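Local coordinates for hypothetical conserved protein (Geobacillus kaustophilus, PDB 2YXY), which is of unknown function but belongs to the DUF1811 family and joins a helical hairpin to a small antiparallel beta sheet, probably SH3-like, at residues 21-26 and 47-52; 52-57 and 103-108; 66-71 and 78-83. One frame throughout, in Å; residues are numbered along the deposited sequence.

Contact 1 of 3, residues 21-26 and 47-52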
ATOM      1  N   GLN A  21       0.501  15.872  -0.615  1.00 22.64           N
ATOM      2  CA  GLN A  21       1.030  16.649   0.500  1.00 29.88           C
ATOM      3  C   GLN A  21       1.121  15.750   1.747  1.00 27.96           C
ATOM      4  O   GLN A  21       2.075  15.837   2.513  1.00 24.26           O
ATOM      5  CB  GLN A  21       0.126  17.871   0.778  1.00 26.13           C
ATOM      6  CG  GLN A  21       0.060  18.793  -0.446  1.00 43.88           C
ATOM      7  CD  GLN A  21      -0.912  19.950  -0.323  1.00 49.50           C
ATOM      8  OE1 GLN A  21      -2.094  19.765  -0.015  1.00 57.12           O
ATOM      9  NE2 GLN A  21      -0.422  21.156  -0.594  1.00 55.00           N
ATOM     10  N   GLU A  22       0.108  14.915   1.970  1.00 22.28           N
ATOM     11  CA  GLU A  22       0.156  14.019   3.110  1.00 26.45           C
ATOM     12  C   GLU A  22       1.376  13.077   2.911  1.00 24.80           C
ATOM     13  O   GLU A  22       2.180  12.876   3.813  1.00 21.35           O
ATOM     14  CB  GLU A  22      -1.137  13.215   3.196  1.00 24.07           C
ATOM     15  CG  GLU A  22      -1.088  12.072   4.212  1.00 25.70           C
ATOM     16  CD  GLU A  22      -1.259  12.546   5.647  1.00 29.43           C
ATOM     17  OE1 GLU A  22      -1.380  11.678   6.554  1.00 31.39           O
ATOM     18  OE2 GLU A  22      -1.271  13.780   5.862  1.00 32.35           O
ATOM     19  N   ILE A  23       1.536  12.550   1.706  1.00 19.06           N
ATOM     20  CA  ILE A  23       2.649  11.642   1.453  1.00 23.66           C
ATOM     21  C   ILE A  23       4.003  12.310   1.680  1.00 27.17           C
ATOM     22  O   ILE A  23       4.919  11.682   2.227  1.00 21.77           O
ATOM     23  CB  ILE A  23       2.565  11.061   0.031  1.00 26.91           C
ATOM     24  CG1 ILE A  23       1.408  10.053  -0.018  1.00 24.39           C
ATOM     25  CG2 ILE A  23       3.908  10.410  -0.368  1.00 21.50           C
ATOM     26  CD1 ILE A  23       0.878   9.766  -1.423  1.00 20.17           C
ATOM     27  N   ALA A  24       4.136  13.573   1.265  1.00 26.02           N
ATOM     28  CA  ALA A  24       5.393  14.311   1.456  1.00 27.15           C
ATOM     29  C   ALA A  24       5.677  14.475   2.959  1.00 27.00           C
ATOM     30  O   ALA A  24       6.809  14.360   3.409  1.00 28.30           O
ATOM     31  CB  ALA A  24       5.326  15.713   0.771  1.00 25.43           C
ATOM     32  N   MET A  25       4.642  14.760   3.731  1.00 22.85           N
ATOM     33  CA  MET A  25       4.794  14.928   5.171  1.00 23.36           C
ATOM     34  C   MET A  25       5.180  13.593   5.838  1.00 24.69           C
ATOM     35  O   MET A  25       6.075  13.537   6.684  1.00 22.42           O
ATOM     36  CB  MET A  25       3.477  15.453   5.747  1.00 25.54           C
ATOM     37  CG  MET A  25       3.378  15.515   7.292  1.00 33.49           C
ATOM     38  SD  MET A  25       2.820  13.967   8.065  1.00 48.55           S
ATOM     39  CE  MET A  25       0.989  14.009   7.806  1.00 41.06           C
ATOM     40  N   LEU A  26       4.495  12.519   5.451  1.00 24.41           N
ATOM     41  CA  LEU A  26       4.762  11.192   6.002  1.00 23.50           C
ATOM     42  C   LEU A  26       6.179  10.745   5.612  1.00 25.60           C
ATOM     43  O   LEU A  26       6.907  10.141   6.422  1.00 19.09           O
ATOM     44  CB  LEU A  26       3.734  10.188   5.464  1.00 18.88           C
ATOM     45  CG  LEU A  26       2.251  10.326   5.863  1.00 23.62           C
ATOM     46  CD1 LEU A  26       1.351   9.416   4.985  1.00 13.21           C
ATOM     47  CD2 LEU A  26       2.103   9.968   7.335  1.00 23.76           C
ATOM     48  N   ARG A  47       3.229   2.288   6.142  1.00 16.31           N
ATOM     49  CA  ARG A  47       1.872   1.780   5.904  1.00 22.69           C
ATOM     50  C   ARG A  47       0.948   2.920   5.501  1.00 20.10           C
ATOM     51  O   ARG A  47       0.130   2.774   4.593  1.00 22.54           O
ATOM     52  CB  ARG A  47       1.283   1.146   7.163  1.00 21.85           C
ATOM     53  CG  ARG A  47       1.779  -0.241   7.465  1.00 39.09           C
ATOM     54  CD  ARG A  47       1.184  -0.704   8.780  1.00 44.87           C
ATOM     55  NE  ARG A  47       1.317  -2.138   8.970  1.00 62.03           N
ATOM     56  CZ  ARG A  47       0.509  -3.036   8.420  1.00 67.03           C
ATOM     57  NH1 ARG A  47       0.701  -4.332   8.641  1.00 68.56           N
ATOM     58  NH2 ARG A  47      -0.504  -2.633   7.666  1.00 65.64           N
ATOM     59  N   LYS A  48       1.055   4.052   6.199  1.00 17.46           N
ATOM     60  CA  LYS A  48       0.212   5.204   5.891  1.00 18.85           C
ATOM     61  C   LYS A  48       0.488   5.713   4.491  1.00 15.36           C
ATOM     62  O   LYS A  48      -0.432   6.124   3.776  1.00 22.48           O
ATOM     63  CB  LYS A  48       0.445   6.338   6.906  1.00 18.07           C
ATOM     64  CG  LYS A  48      -0.106   5.990   8.289  1.00 21.55           C
ATOM     65  CD  LYS A  48       0.044   7.154   9.275  1.00 26.38           C
ATOM     66  CE  LYS A  48      -0.573   6.798  10.621  1.00 33.04           C
ATOM     67  NZ  LYS A  48      -0.738   8.017  11.470  1.00 34.56           N
ATOM     68  N   ILE A  49       1.764   5.696   4.104  1.00 19.76           N
ATOM     69  CA  ILE A  49       2.170   6.139   2.770  1.00 20.00           C
ATOM     70  C   ILE A  49       1.552   5.213   1.728  1.00 20.40           C
ATOM     71  O   ILE A  49       1.000   5.670   0.743  1.00 18.87           O
ATOM     72  CB  ILE A  49       3.740   6.136   2.637  1.00 21.06           C
ATOM     73  CG1 ILE A  49       4.314   7.342   3.407  1.00 18.65           C
ATOM     74  CG2 ILE A  49       4.175   6.190   1.149  1.00 14.43           C
ATOM     75  CD1 ILE A  49       5.887   7.358   3.499  1.00 16.27           C
ATOM     76  N   ALA A  50       1.658   3.908   1.956  1.00 14.60           N
ATOM     77  CA  ALA A  50       1.087   2.939   1.028  1.00 25.31           C
ATOM     78  C   ALA A  50      -0.420   3.208   0.868  1.00 22.74           C
ATOM     79  O   ALA A  50      -0.968   3.149  -0.247  1.00 23.21           O
ATOM     80  CB  ALA A  50       1.311   1.508   1.559  1.00 19.69           C
ATOM     81  N   MET A  51      -1.092   3.488   1.980  1.00 19.80           N
ATOM     82  CA  MET A  51      -2.530   3.745   1.920  1.00 18.61           C
ATOM     83  C   MET A  51      -2.827   5.003   1.139  1.00 19.18           C
ATOM     84  O   MET A  51      -3.717   5.003   0.299  1.00 22.37           O
ATOM     85  CB  MET A  51      -3.130   3.849   3.326  1.00 16.61           C
ATOM     86  CG  MET A  51      -3.298   2.517   4.006  1.00 26.25           C
ATOM     87  SD  MET A  51      -4.281   1.340   3.031  1.00 30.30           S
ATOM     88  CE  MET A  51      -5.814   2.177   2.883  1.00 20.21           C
ATOM     89  N   ALA A  52      -2.097   6.081   1.414  1.00 15.64           N
ATOM     90  CA  ALA A  52      -2.349   7.299   0.674  1.00 19.48           C
ATOM     91  C   ALA A  52      -2.088   7.064  -0.828  1.00 26.15           C
ATOM     92  O   ALA A  52      -2.829   7.568  -1.670  1.00 21.64           O
ATOM     93  CB  ALA A  52      -1.481   8.436   1.199  1.00 21.55           C
TER
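The short helical segments carrying Ile23 and Leu26 on one side and Ile49 and Ala52 on the other run antiparallel, their axes 9.5 Å apart at closest approach and inclined at 164°, with Ile23 and Ile49 the pair whose CA atoms lie nearest. No hydrogen bond spans them, so the contact rests on apolar side chains. Ile23 reaches the methyl of Ala52 through its ethyl branch: CG1 lies 3.5 Å from Ala52 CB, and Ile23 CD1 3.8 Å from the same CB. The CG2 methyls of Ile23 and Ile49 approach more loosely, 4.5 Å apart. One turn further on, Leu26 CB sits 3.6 Å from Ile49 CG1. Ile23 with Leu26, and Ile49 with Ala52, lie three residues apart on the inner faces of the helical hairpin of 16-36 and 39-54; a coiled coil is predicted for 9-36. Leu26 also meets Lys48, the two side chains crossing at about a right angle: CD1 touches Lys48 CB at 3.7 Å, and CD2 lies against the CD of the same lysine at 4.0 Å. With CG anti to its carbonyl carbon (chi1 -70°) and an extended chain beyond, Lys48 carries its amine away from the interface. Its NZ remains 6.2 Å from Glu22 OE1, too far for a salt bridge, while that carboxylate oxygen is hydrogen-bonded to Tyr11 OH.

Contact 2 of 3, residues 52-57 and 103-108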
ATOM      1  N   ALA A  52      -2.097   6.081   1.414  1.00 15.64           N
ATOM      2  CA  ALA A  52      -2.349   7.299   0.674  1.00 19.48           C
ATOM      3  C   ALA A  52      -2.088   7.064  -0.828  1.00 26.15           C
ATOM      4  O   ALA A  52      -2.829   7.568  -1.670  1.00 21.64           O
ATOM      5  CB  ALA A  52      -1.481   8.436   1.199  1.00 21.55           C
ATOM      6  N   LYS A  53      -1.039   6.311  -1.161  1.00 18.80           N
ATOM      7  CA  LYS A  53      -0.747   6.030  -2.567  1.00 20.62           C
ATOM      8  C   LYS A  53      -1.877   5.250  -3.251  1.00 18.84           C
ATOM      9  O   LYS A  53      -2.214   5.531  -4.394  1.00 19.19           O
ATOM     10  CB  LYS A  53       0.565   5.247  -2.699  1.00 16.32           C
ATOM     11  CG  LYS A  53       1.821   6.107  -2.493  1.00 23.88           C
ATOM     12  CD  LYS A  53       3.083   5.236  -2.641  1.00 23.57           C
ATOM     13  CE  LYS A  53       4.344   6.070  -2.594  1.00 26.16           C
ATOM     14  NZ  LYS A  53       5.529   5.159  -2.383  1.00 37.22           N
ATOM     15  N   ALA A  54      -2.476   4.311  -2.525  1.00 18.08           N
ATOM     16  CA  ALA A  54      -3.549   3.494  -3.054  1.00 22.77           C
ATOM     17  C   ALA A  54      -4.732   4.317  -3.556  1.00 25.86           C
ATOM     18  O   ALA A  54      -5.400   3.927  -4.517  1.00 21.70           O
ATOM     19  CB  ALA A  54      -4.029   2.520  -1.990  1.00 14.80           C
ATOM     20  N   TYR A  55      -5.000   5.430  -2.880  1.00 21.92           N
ATOM     21  CA  TYR A  55      -6.091   6.301  -3.268  1.00 22.21           C
ATOM     22  C   TYR A  55      -5.777   7.148  -4.502  1.00 25.62           C
ATOM     23  O   TYR A  55      -6.610   7.942  -4.915  1.00 27.70           O
ATOM     24  CB  TYR A  55      -6.490   7.205  -2.095  1.00 17.87           C
ATOM     25  CG  TYR A  55      -7.364   6.469  -1.118  1.00 21.21           C
ATOM     26  CD1 TYR A  55      -6.841   5.951   0.078  1.00 16.46           C
ATOM     27  CD2 TYR A  55      -8.700   6.219  -1.421  1.00 19.60           C
ATOM     28  CE1 TYR A  55      -7.639   5.195   0.945  1.00 19.99           C
ATOM     29  CE2 TYR A  55      -9.503   5.462  -0.562  1.00 26.34           C
ATOM     30  CZ  TYR A  55      -8.958   4.955   0.616  1.00 17.53           C
ATOM     31  OH  TYR A  55      -9.736   4.192   1.440  1.00 27.89           O
ATOM     32  N   MET A  56      -4.575   7.004  -5.068  1.00 21.35           N
ATOM     33  CA  MET A  56      -4.211   7.725  -6.296  1.00 28.24           C
ATOM     34  C   MET A  56      -4.116   6.706  -7.440  1.00 33.09           C
ATOM     35  O   MET A  56      -3.706   7.042  -8.545  1.00 32.62           O
ATOM     36  CB  MET A  56      -2.863   8.451  -6.167  1.00 33.55           C
ATOM     37  CG  MET A  56      -2.823   9.511  -5.067  1.00 31.82           C
ATOM     38  SD  MET A  56      -1.446  10.665  -5.178  1.00 29.93           S
ATOM     39  CE  MET A  56      -0.074   9.591  -5.159  1.00 35.34           C
ATOM     40  N   LEU A  57      -4.494   5.460  -7.166  1.00 30.89           N
ATOM     41  CA  LEU A  57      -4.463   4.419  -8.194  1.00 37.17           C
ATOM     42  C   LEU A  57      -5.871   3.984  -8.589  1.00 37.18           C
ATOM     43  O   LEU A  57      -6.857   4.340  -7.939  1.00 37.86           O
ATOM     44  CB  LEU A  57      -3.670   3.197  -7.721  1.00 29.24           C
ATOM     45  CG  LEU A  57      -2.185   3.439  -7.423  1.00 38.29           C
ATOM     46  CD1 LEU A  57      -1.559   2.124  -6.980  1.00 32.28           C
ATOM     47  CD2 LEU A  57      -1.462   3.979  -8.665  1.00 28.06           C
ATOM     48  N   PRO A 103      -3.110  -3.152   0.190  1.00 26.92           N
ATOM     49  CA  PRO A 103      -3.471  -1.935  -0.563  1.00 24.62           C
ATOM     50  C   PRO A 103      -2.998  -2.165  -1.994  1.00 25.41           C
ATOM     51  O   PRO A 103      -1.913  -2.753  -2.197  1.00 26.15           O
ATOM     52  CB  PRO A 103      -2.660  -0.815   0.124  1.00 26.60           C
ATOM     53  CG  PRO A 103      -2.318  -1.364   1.491  1.00 29.10           C
ATOM     54  CD  PRO A 103      -2.089  -2.864   1.222  1.00 27.30           C
ATOM     55  N   ILE A 104      -3.774  -1.707  -2.977  1.00 19.44           N
ATOM     56  CA  ILE A 104      -3.397  -1.918  -4.378  1.00 23.40           C
ATOM     57  C   ILE A 104      -2.064  -1.260  -4.744  1.00 26.65           C
ATOM     58  O   ILE A 104      -1.413  -1.638  -5.731  1.00 26.27           O
ATOM     59  CB  ILE A 104      -4.528  -1.445  -5.361  1.00 25.61           C
ATOM     60  CG1 ILE A 104      -4.892   0.039  -5.142  1.00 19.79           C
ATOM     61  CG2 ILE A 104      -5.768  -2.298  -5.133  1.00 29.09           C
ATOM     62  CD1 ILE A 104      -5.965   0.546  -6.147  1.00 22.70           C
ATOM     63  N   SER A 105      -1.634  -0.299  -3.932  1.00 23.93           N
ATOM     64  CA  SER A 105      -0.360   0.369  -4.180  1.00 23.81           C
ATOM     65  C   SER A 105       0.831  -0.591  -3.957  1.00 27.18           C
ATOM     66  O   SER A 105       1.961  -0.277  -4.330  1.00 27.83           O
ATOM     67  CB  SER A 105      -0.226   1.582  -3.250  1.00 21.65           C
ATOM     68  OG  SER A 105      -0.443   1.187  -1.901  1.00 21.72           O
ATOM     69  N   LEU A 106       0.586  -1.746  -3.336  1.00 23.50           N
ATOM     70  CA  LEU A 106       1.666  -2.706  -3.108  1.00 28.91           C
ATOM     71  C   LEU A 106       1.737  -3.833  -4.177  1.00 35.77           C
ATOM     72  O   LEU A 106       2.474  -4.795  -4.001  1.00 35.74           O
ATOM     73  CB  LEU A 106       1.553  -3.306  -1.685  1.00 24.76           C
ATOM     74  CG  LEU A 106       1.697  -2.276  -0.525  1.00 32.10           C
ATOM     75  CD1 LEU A 106       1.760  -2.988   0.811  1.00 30.89           C
ATOM     76  CD2 LEU A 106       2.978  -1.442  -0.699  1.00 22.79           C
ATOM     77  N   LEU A 107       0.980  -3.693  -5.271  1.00 30.48           N
ATOM     78  CA  LEU A 107       0.959  -4.674  -6.364  1.00 35.93           C
ATOM     79  C   LEU A 107       1.554  -4.038  -7.621  1.00 34.85           C
ATOM     80  O   LEU A 107       1.050  -3.028  -8.105  1.00 35.33           O
ATOM     81  CB  LEU A 107      -0.478  -5.118  -6.662  1.00 31.59           C
ATOM     82  CG  LEU A 107      -1.295  -5.671  -5.490  1.00 33.73           C
ATOM     83  CD1 LEU A 107      -2.708  -5.973  -5.972  1.00 32.90           C
ATOM     84  CD2 LEU A 107      -0.632  -6.920  -4.912  1.00 34.61           C
ATOM     85  N   ARG A 108       2.633  -4.609  -8.144  1.00 38.16           N
ATOM     86  CA  ARG A 108       3.256  -4.028  -9.318  1.00 45.94           C
ATOM     87  C   ARG A 108       2.305  -3.996 -10.491  1.00 52.40           C
ATOM     88  O   ARG A 108       1.872  -5.043 -10.981  1.00 47.59           O
ATOM     89  CB  ARG A 108       4.544  -4.766  -9.665  1.00 51.89           C
ATOM     90  CG  ARG A 108       5.593  -4.522  -8.604  1.00 63.84           C
ATOM     91  CD  ARG A 108       6.995  -4.922  -9.004  1.00 69.72           C
ATOM     92  NE  ARG A 108       7.881  -4.750  -7.857  1.00 80.04           N
ATOM     93  CZ  ARG A 108       9.164  -5.088  -7.830  1.00 83.74           C
ATOM     94  NH1 ARG A 108       9.736  -5.623  -8.901  1.00 86.14           N
ATOM     95  NH2 ARG A 108       9.872  -4.894  -6.722  1.00 85.20           N
TER
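Between Ala54 and Leu57 on one side and Pro103, Ile104 and Ser105 on the other there is no flat side chain whose face or edge is used. The one ring taking part is the puckered pyrrolidine of Pro103, whose CB meets Ala54 CB at 4.2 Å. Ser105 comes closer, its CB 3.6 Å from Ala54 N and 3.8 Å from Lys53 CB. With OG between its backbone N and carbonyl carbon (chi1 53°), the serine is hydrogen-bonded to the carbonyl oxygen of Ala50, one turn back in the helix. Leu57, closing a type I turn that begins at Ala54, points toward the other segment and sets CD1 3.5 Å from Ser105 CA. Beside it, Ile104 CD1 lies 3.8 Å from both Ala54 O and Leu57 CB, the first and last residues of the turn. The C-terminal end of helix 39-54 is thus packed on the 3-10 turn 104-106. That turn leads from strand 100-103 to a segment where Leu106 and Arg108 make backbone hydrogen bonds with Glu71 and Glu69, much as the 3-10 turn before the last strand does in SH3-like barrels, which is consistent with the SH3 clan to which this family belongs.

Contact 3 of 3, residues 66-71 and 78-83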
ATOM      1  N   GLU A  66      -5.706 -12.859 -10.967  1.00 44.00           N
ATOM      2  CA  GLU A  66      -4.386 -12.412 -11.393  1.00 44.68           C
ATOM      3  C   GLU A  66      -3.374 -12.497 -10.243  1.00 43.49           C
ATOM      4  O   GLU A  66      -3.740 -12.475  -9.060  1.00 44.16           O
ATOM      5  CB  GLU A  66      -4.459 -10.984 -11.918  1.00 46.46           C
ATOM      6  CG  GLU A  66      -4.287 -10.855 -13.417  1.00 62.25           C
ATOM      7  CD  GLU A  66      -5.302 -11.664 -14.202  1.00 71.28           C
ATOM      8  OE1 GLU A  66      -5.201 -12.911 -14.209  1.00 75.04           O
ATOM      9  OE2 GLU A  66      -6.203 -11.047 -14.814  1.00 78.53           O
ATOM     10  N   ILE A  67      -2.101 -12.594 -10.604  1.00 41.11           N
ATOM     11  CA  ILE A  67      -1.013 -12.706  -9.643  1.00 39.07           C
ATOM     12  C   ILE A  67      -0.069 -11.534  -9.898  1.00 43.80           C
ATOM     13  O   ILE A  67       0.272 -11.242 -11.058  1.00 40.18           O
ATOM     14  CB  ILE A  67      -0.239 -14.028  -9.858  1.00 44.86           C
ATOM     15  CG1 ILE A  67      -1.228 -15.194  -9.921  1.00 43.94           C
ATOM     16  CG2 ILE A  67       0.773 -14.249  -8.731  1.00 42.22           C
ATOM     17  CD1 ILE A  67      -0.650 -16.451 -10.530  1.00 44.12           C
ATOM     18  N   TYR A  68       0.355 -10.850  -8.837  1.00 33.78           N
ATOM     19  CA  TYR A  68       1.254  -9.716  -9.044  1.00 36.67           C
ATOM     20  C   TYR A  68       2.505  -9.708  -8.168  1.00 32.69           C
ATOM     21  O   TYR A  68       2.511 -10.263  -7.077  1.00 31.96           O
ATOM     22  CB  TYR A  68       0.517  -8.382  -8.798  1.00 39.91           C
ATOM     23  CG  TYR A  68      -0.803  -8.227  -9.521  1.00 42.93           C
ATOM     24  CD1 TYR A  68      -1.953  -8.854  -9.051  1.00 44.06           C
ATOM     25  CD2 TYR A  68      -0.891  -7.482 -10.688  1.00 44.88           C
ATOM     26  CE1 TYR A  68      -3.153  -8.744  -9.728  1.00 48.80           C
ATOM     27  CE2 TYR A  68      -2.088  -7.362 -11.379  1.00 49.56           C
ATOM     28  CZ  TYR A  68      -3.218  -7.998 -10.896  1.00 50.42           C
ATOM     29  OH  TYR A  68      -4.404  -7.902 -11.595  1.00 50.65           O
ATOM     30  N   GLU A  69       3.557  -9.059  -8.659  1.00 36.49           N
ATOM     31  CA  GLU A  69       4.764  -8.890  -7.868  1.00 43.22           C
ATOM     32  C   GLU A  69       4.358  -7.930  -6.750  1.00 41.89           C
ATOM     33  O   GLU A  69       3.555  -7.010  -6.968  1.00 38.96           O
ATOM     34  CB  GLU A  69       5.864  -8.183  -8.650  1.00 46.62           C
ATOM     35  CG  GLU A  69       6.557  -8.989  -9.695  1.00 59.12           C
ATOM     36  CD  GLU A  69       7.966  -8.485  -9.917  1.00 59.07           C
ATOM     37  OE1 GLU A  69       8.787  -8.610  -8.976  1.00 55.83           O
ATOM     38  OE2 GLU A  69       8.241  -7.958 -11.017  1.00 60.81           O
ATOM     39  N   ILE A  70       4.926  -8.127  -5.571  1.00 41.93           N
ATOM     40  CA  ILE A  70       4.629  -7.269  -4.435  1.00 42.15           C
ATOM     41  C   ILE A  70       5.666  -6.161  -4.334  1.00 44.75           C
ATOM     42  O   ILE A  70       6.847  -6.430  -4.117  1.00 46.94           O
ATOM     43  CB  ILE A  70       4.621  -8.079  -3.140  1.00 43.99           C
ATOM     44  CG1 ILE A  70       3.539  -9.165  -3.244  1.00 42.19           C
ATOM     45  CG2 ILE A  70       4.421  -7.139  -1.925  1.00 42.90           C
ATOM     46  CD1 ILE A  70       3.526 -10.170  -2.083  1.00 38.16           C
ATOM     47  N   GLU A  71       5.208  -4.923  -4.506  1.00 44.57           N
ATOM     48  CA  GLU A  71       6.052  -3.729  -4.446  1.00 44.27           C
ATOM     49  C   GLU A  71       6.882  -3.716  -3.173  1.00 40.94           C
ATOM     50  O   GLU A  71       6.372  -3.999  -2.100  1.00 45.70           O
ATOM     51  CB  GLU A  71       5.183  -2.471  -4.486  1.00 46.79           C
ATOM     52  CG  GLU A  71       5.929  -1.195  -4.859  1.00 60.58           C
ATOM     53  CD  GLU A  71       6.116  -1.060  -6.355  1.00 67.31           C
ATOM     54  OE1 GLU A  71       6.758  -1.946  -6.952  1.00 69.82           O
ATOM     55  OE2 GLU A  71       5.613  -0.075  -6.938  1.00 74.55           O
ATOM     56  N   PHE A  78       1.637 -12.012  -5.254  1.00 35.87           N
ATOM     57  CA  PHE A  78       0.355 -12.037  -4.563  1.00 32.71           C
ATOM     58  C   PHE A  78      -0.731 -12.463  -5.539  1.00 32.97           C
ATOM     59  O   PHE A  78      -0.827 -11.949  -6.650  1.00 34.33           O
ATOM     60  CB  PHE A  78       0.060 -10.627  -4.012  1.00 30.65           C
ATOM     61  CG  PHE A  78      -1.117 -10.554  -3.086  1.00 27.09           C
ATOM     62  CD1 PHE A  78      -2.314  -9.987  -3.511  1.00 27.25           C
ATOM     63  CD2 PHE A  78      -1.014 -11.001  -1.768  1.00 30.30           C
ATOM     64  CE1 PHE A  78      -3.382  -9.844  -2.644  1.00 25.58           C
ATOM     65  CE2 PHE A  78      -2.085 -10.868  -0.877  1.00 32.14           C
ATOM     66  CZ  PHE A  78      -3.278 -10.286  -1.320  1.00 35.47           C
ATOM     67  N   LYS A  79      -1.564 -13.395  -5.111  1.00 37.77           N
ATOM     68  CA  LYS A  79      -2.634 -13.884  -5.955  1.00 40.87           C
ATOM     69  C   LYS A  79      -3.920 -13.224  -5.490  1.00 36.61           C
ATOM     70  O   LYS A  79      -4.356 -13.437  -4.369  1.00 37.59           O
ATOM     71  CB  LYS A  79      -2.740 -15.396  -5.814  1.00 44.51           C
ATOM     72  CG  LYS A  79      -3.216 -16.083  -7.065  1.00 57.00           C
ATOM     73  CD  LYS A  79      -4.598 -15.660  -7.453  1.00 53.67           C
ATOM     74  CE  LYS A  79      -5.073 -16.530  -8.607  1.00 67.62           C
ATOM     75  NZ  LYS A  79      -4.868 -17.975  -8.297  1.00 58.44           N
ATOM     76  N   VAL A  80      -4.532 -12.431  -6.358  1.00 39.54           N
ATOM     77  CA  VAL A  80      -5.746 -11.728  -5.985  1.00 40.63           C
ATOM     78  C   VAL A  80      -7.023 -12.568  -6.040  1.00 43.06           C
ATOM     79  O   VAL A  80      -7.366 -13.142  -7.071  1.00 44.74           O
ATOM     80  CB  VAL A  80      -5.959 -10.503  -6.875  1.00 41.30           C
ATOM     81  CG1 VAL A  80      -7.251  -9.800  -6.473  1.00 32.57           C
ATOM     82  CG2 VAL A  80      -4.743  -9.574  -6.788  1.00 36.82           C
ATOM     83  N   ARG A  81      -7.725 -12.629  -4.920  1.00 39.39           N
ATOM     84  CA  ARG A  81      -8.972 -13.351  -4.853  1.00 38.28           C
ATOM     85  C   ARG A  81     -10.029 -12.334  -5.256  1.00 41.47           C
ATOM     86  O   ARG A  81     -10.827 -12.579  -6.158  1.00 36.69           O
ATOM     87  CB  ARG A  81      -9.215 -13.864  -3.428  1.00 38.03           C
ATOM     88  CG  ARG A  81     -10.602 -14.466  -3.208  1.00 51.28           C
ATOM     89  CD  ARG A  81     -10.853 -14.763  -1.727  1.00 58.10           C
ATOM     90  NE  ARG A  81     -12.283 -14.844  -1.443  1.00 65.06           N
ATOM     91  CZ  ARG A  81     -12.816 -14.851  -0.224  1.00 67.44           C
ATOM     92  NH1 ARG A  81     -12.044 -14.787   0.853  1.00 69.35           N
ATOM     93  NH2 ARG A  81     -14.131 -14.905  -0.080  1.00 74.50           N
ATOM     94  N   TYR A  82     -10.033 -11.177  -4.598  1.00 42.64           N
ATOM     95  CA  TYR A  82     -11.006 -10.151  -4.959  1.00 46.46           C
ATOM     96  C   TYR A  82     -10.632  -8.761  -4.472  1.00 44.93           C
ATOM     97  O   TYR A  82      -9.890  -8.607  -3.502  1.00 41.80           O
ATOM     98  CB  TYR A  82     -12.389 -10.532  -4.438  1.00 42.18           C
ATOM     99  CG  TYR A  82     -12.565 -10.334  -2.963  1.00 45.12           C
ATOM    100  CD1 TYR A  82     -13.109  -9.152  -2.464  1.00 50.35           C
ATOM    101  CD2 TYR A  82     -12.188 -11.325  -2.059  1.00 43.87           C
ATOM    102  CE1 TYR A  82     -13.278  -8.957  -1.095  1.00 47.72           C
ATOM    103  CE2 TYR A  82     -12.349 -11.142  -0.691  1.00 51.28           C
ATOM    104  CZ  TYR A  82     -12.895  -9.954  -0.217  1.00 51.87           C
ATOM    105  OH  TYR A  82     -13.061  -9.763   1.134  1.00 57.47           O
ATOM    106  N   LEU A  83     -11.164  -7.759  -5.162  1.00 42.30           N
ATOM    107  CA  LEU A  83     -10.920  -6.369  -4.842  1.00 39.96           C
ATOM    108  C   LEU A  83     -12.090  -5.720  -4.096  1.00 46.24           C
ATOM    109  O   LEU A  83     -13.259  -6.048  -4.320  1.00 44.04           O
ATOM    110  CB  LEU A  83     -10.640  -5.592  -6.120  1.00 38.08           C
ATOM    111  CG  LEU A  83      -9.356  -5.881  -6.905  1.00 45.15           C
ATOM    112  CD1 LEU A  83      -8.158  -5.725  -5.988  1.00 43.88           C
ATOM    113  CD2 LEU A  83      -9.402  -7.273  -7.508  1.00 39.79           C
TER
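The beta hairpin of strands 67-70 and 76-84 is joined here by three backbone hydrogen bonds. Tyr68 and Phe78 form the hydrogen-bonded antiparallel pair, Tyr68 N to Phe78 O and Phe78 N to Tyr68 O each measuring 2.7 Å. Val80 N donates to Glu66 O at 2.8 Å, nearly straight along the acceptor's C=O axis. Ile67 and Lys79 make the intervening non-hydrogen-bonded pair, and Ile67 CA also approaches Phe78 O at 3.1 Å as a CA-H...O contact. The axes of the short segments 67-70 and 78-83 make 134°, consistent with a strongly twisted pair. The hairpin supplies the first two strands of a four-stranded antiparallel sheet, and Arg81 with Tyr82 opposite Trp89 forms a classic beta bulge against the third. On one face, Ile67 CG1 packs on Lys79 CG at 3.6 Å, the lysine chain bending at chi2. On the other, Val80 CG2 abuts the edge of the Tyr68 ring near its plane, 3.4 Å from CE1, while Tyr68 OH is hydrogen-bonded to His63 N. Ile70 holds CG1 anti to its carbonyl carbon and beside its backbone N (chi1 -60°), where CG1 lies 3.9 Å from Phe78 CB, with Ile70 CD1 at 4.0 Å from the same atom. An alanine here would lack CG1 and CD1 and would probably leave a gap beside Phe78 CB. Tyr68 and Phe78 both extend to Leu107, beyond the hairpin.

The three contacts run as a row from the helices into the sheet: centres of contacts 1 and 2 are 11 Å apart, those of 2 and 3 are 12 Å apart, and those of 1 and 3, on opposite sides of the chain's centre, 22 Å. Contacts 1 and 2 both use helix 39-54 and share Ala52, which faces helix 16-36. Contact 1 closes before contact 2 opens, whereas contact 3 is nested within the loop that contact 2 closes. Segments 103-108 and 66-71 are tied directly, Leu106 O lying 2.8 Å from Glu71 N and Arg108, which is poorly ordered, forming a salt bridge with Glu69. Segment 103-108 therefore bridges the helical hairpin and the sheet.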